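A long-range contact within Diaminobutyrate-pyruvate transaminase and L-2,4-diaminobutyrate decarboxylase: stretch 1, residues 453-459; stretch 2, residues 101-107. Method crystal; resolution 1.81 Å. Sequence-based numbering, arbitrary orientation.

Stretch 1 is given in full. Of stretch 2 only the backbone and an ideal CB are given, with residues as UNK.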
# COMPACT_ATOMS: atom_id res chain seq x y z
N GLY A 453 -22.47 -6.15 18.70
CA GLY A 453 -21.70 -7.20 18.03
C GLY A 453 -22.54 -8.38 17.56
O GLY A 453 -22.07 -9.52 17.48
N ILE A 454 -23.82 -8.12 17.32
CA ILE A 454 -24.74 -9.14 16.84
C ILE A 454 -24.54 -9.34 15.33
O ILE A 454 -24.51 -10.45 14.84
CB ILE A 454 -26.18 -8.67 17.05
CG1 ILE A 454 -26.49 -8.58 18.55
CG2 ILE A 454 -27.17 -9.63 16.34
CD1 ILE A 454 -27.74 -7.70 18.81
N ALA A 455 -24.39 -8.24 14.61
CA ALA A 455 -24.21 -8.29 13.17
C ALA A 455 -23.58 -7.00 12.67
O ALA A 455 -23.83 -5.90 13.21
CB ALA A 455 -25.54 -8.54 12.45
N VAL A 456 -22.76 -7.17 11.64
CA VAL A 456 -22.16 -6.07 10.89
C VAL A 456 -22.92 -5.95 9.57
O VAL A 456 -22.76 -6.78 8.65
CB VAL A 456 -20.64 -6.23 10.67
CG1 VAL A 456 -20.10 -4.99 9.91
CG2 VAL A 456 -19.90 -6.40 12.05
N LEU A 457 -23.77 -4.93 9.48
CA LEU A 457 -24.69 -4.76 8.36
C LEU A 457 -24.38 -3.46 7.62
O LEU A 457 -23.93 -2.50 8.23
CB LEU A 457 -26.13 -4.67 8.85
CG LEU A 457 -26.64 -5.91 9.58
CD1 LEU A 457 -28.04 -5.68 10.14
CD2 LEU A 457 -26.54 -7.15 8.66
N GLY A 458 -24.62 -3.45 6.32
CA GLY A 458 -24.40 -2.23 5.52
C GLY A 458 -25.63 -1.33 5.62
O GLY A 458 -26.71 -1.79 5.97
N GLU A 459 -25.48 -0.04 5.33
CA GLU A 459 -26.67 0.81 5.26
C GLU A 459 -26.51 1.79 4.14
O GLU A 459 -25.44 2.37 3.96
CB GLU A 459 -27.04 1.48 6.61
CG GLU A 459 -26.58 2.89 6.85
CD GLU A 459 -27.24 3.52 8.08
OE1 GLU A 459 -28.11 4.42 7.92
OE2 GLU A 459 -26.91 3.09 9.21
N UNK A 101 -20.17 -15.50 10.23
CA UNK A 101 -21.24 -15.36 9.24
C UNK A 101 -22.02 -14.06 9.33
O UNK A 101 -22.59 -13.65 8.34
CB UNK A 101 -22.22 -16.53 9.38
N UNK A 102 -22.09 -13.46 10.51
CA UNK A 102 -22.94 -12.27 10.72
C UNK A 102 -22.16 -10.98 10.46
O UNK A 102 -22.67 -9.89 10.61
CB UNK A 102 -23.50 -12.26 12.14
N UNK A 103 -20.92 -11.14 10.00
CA UNK A 103 -20.15 -10.02 9.44
C UNK A 103 -20.35 -9.97 7.91
O UNK A 103 -19.78 -10.77 7.18
CB UNK A 103 -18.67 -10.16 9.79
N UNK A 104 -21.20 -9.05 7.44
CA UNK A 104 -21.79 -9.21 6.11
C UNK A 104 -22.20 -7.88 5.50
O UNK A 104 -23.20 -7.82 4.76
CB UNK A 104 -23.00 -10.14 6.18
N UNK A 105 -21.45 -6.81 5.80
CA UNK A 105 -21.83 -5.45 5.43
C UNK A 105 -21.23 -4.96 4.10
O UNK A 105 -21.95 -4.42 3.25
CB UNK A 105 -21.41 -4.50 6.55
N UNK A 106 -19.91 -5.12 3.96
CA UNK A 106 -19.09 -4.35 3.00
C UNK A 106 -18.23 -5.26 2.15
O UNK A 106 -18.19 -6.49 2.35
CB UNK A 106 -18.20 -3.35 3.73
N UNK A 107 -17.51 -4.65 1.21
CA UNK A 107 -16.56 -5.41 0.40
C UNK A 107 -15.28 -5.61 1.20
O UNK A 107 -14.21 -5.09 0.85
CB UNK A 107 -16.27 -4.70 -0.92

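Two backbones, 23° apart in direction, lie side by side here, and a single beta bridge joins Val456 to position 103.

Position 101 has nothing of stretch 1 within reach of its ideal CB, so this contact sets no preference. Its phi of -55° is compatible with proline, and the residue is Pro101.

At 102 the backbone works first: Val456 N donates to the carbonyl O of this residue at 2.9 Å, and Ala455 CA makes a CA-H...O contact with the same atom at 3.4 Å. The CB points sideways, 3.4 Å from Ile454 O, a carbonyl that offers an acceptor. A side chain able to donate would suit it, as would a small one, or an acceptor working through water. Asp102 takes the last course. With the side chain in the m rotamer, Asp102 OD2 accepts from a water at 2.6 Å, and the same water donates to Ile454 O at 2.7 Å, so one molecule reconciles two acceptors.

Position 103 is paired with Val456 across the bridge, CA to CA 4.7 Å, yet its CB points away. Many side chains would fit, and one of modest size could still brush the valine. Cys103 does so, with SG 4.0 Å from Val456 CB.

At 104 the amide N donates to Val456 O at 3.0 Å. The CB lies sideways, with the apolar end of Leu457 in reach: Leu457 CD2 is 5.3 Å from the ideal CB of 104. An aliphatic residue, branched or not, is the natural guess. Ile104 supplies it; CG2 rests 3.8 Å from Leu457 CD2, although the end of the side chain leads away.

Position 105 points toward stretch 1 into tight quarters. The ideal CB is 3.3 Å from Leu457 C and 3.4 Å from both Gly458 N and Val456 O, which calls for a very small side chain: alanine, or glycine at the cost of apolar contact. Ala105 has only its methyl, CB lying 3.7 Å from Val456 CG1. Gly458 is confined too: an ideal CB there would lie 3.0 Å from Ala105 O, a clash.

At 106 CA-to-CB points sideways and the ideal CB finds no atom of stretch 1 nearby, so only a longer side chain could reach Gly458. The end of His106 does come nearer, its CE1 4.3 Å from Gly458 CA, while NE2 is hydrogen-bonded elsewhere in the structure.

Position 107 is out of reach and unconstrained here; it is Leu107.

Stretch 2 (101-107) PDCIAHL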
# COMPACT_ATOMS: atom_id res chain seq x y z
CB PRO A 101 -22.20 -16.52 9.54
CG PRO A 101 -21.46 -17.42 10.50
CD PRO A 101 -20.28 -16.76 11.03
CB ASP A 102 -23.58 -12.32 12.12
CG ASP A 102 -24.57 -13.48 12.27
OD1 ASP A 102 -25.24 -13.84 11.27
OD2 ASP A 102 -24.68 -14.01 13.40
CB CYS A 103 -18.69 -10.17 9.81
SG CYS A 103 -17.74 -8.68 9.35
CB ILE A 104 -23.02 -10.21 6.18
CG1 ILE A 104 -23.28 -10.84 4.81
CG2 ILE A 104 -24.25 -9.53 6.74
CD1 ILE A 104 -24.19 -12.11 4.79
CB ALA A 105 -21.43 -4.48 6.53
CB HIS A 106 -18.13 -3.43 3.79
CG HIS A 106 -18.81 -2.59 4.83
ND1 HIS A 106 -19.83 -1.71 4.53
CD2 HIS A 106 -18.58 -2.46 6.15
CE1 HIS A 106 -20.22 -1.10 5.63
NE2 HIS A 106 -19.49 -1.54 6.63
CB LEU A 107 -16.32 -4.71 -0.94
CG LEU A 107 -17.53 -4.78 -1.88
CD1 LEU A 107 -17.36 -3.83 -3.09
CD2 LEU A 107 -17.80 -6.20 -2.40
O HOH W 1 -23.94 -12.95 15.65
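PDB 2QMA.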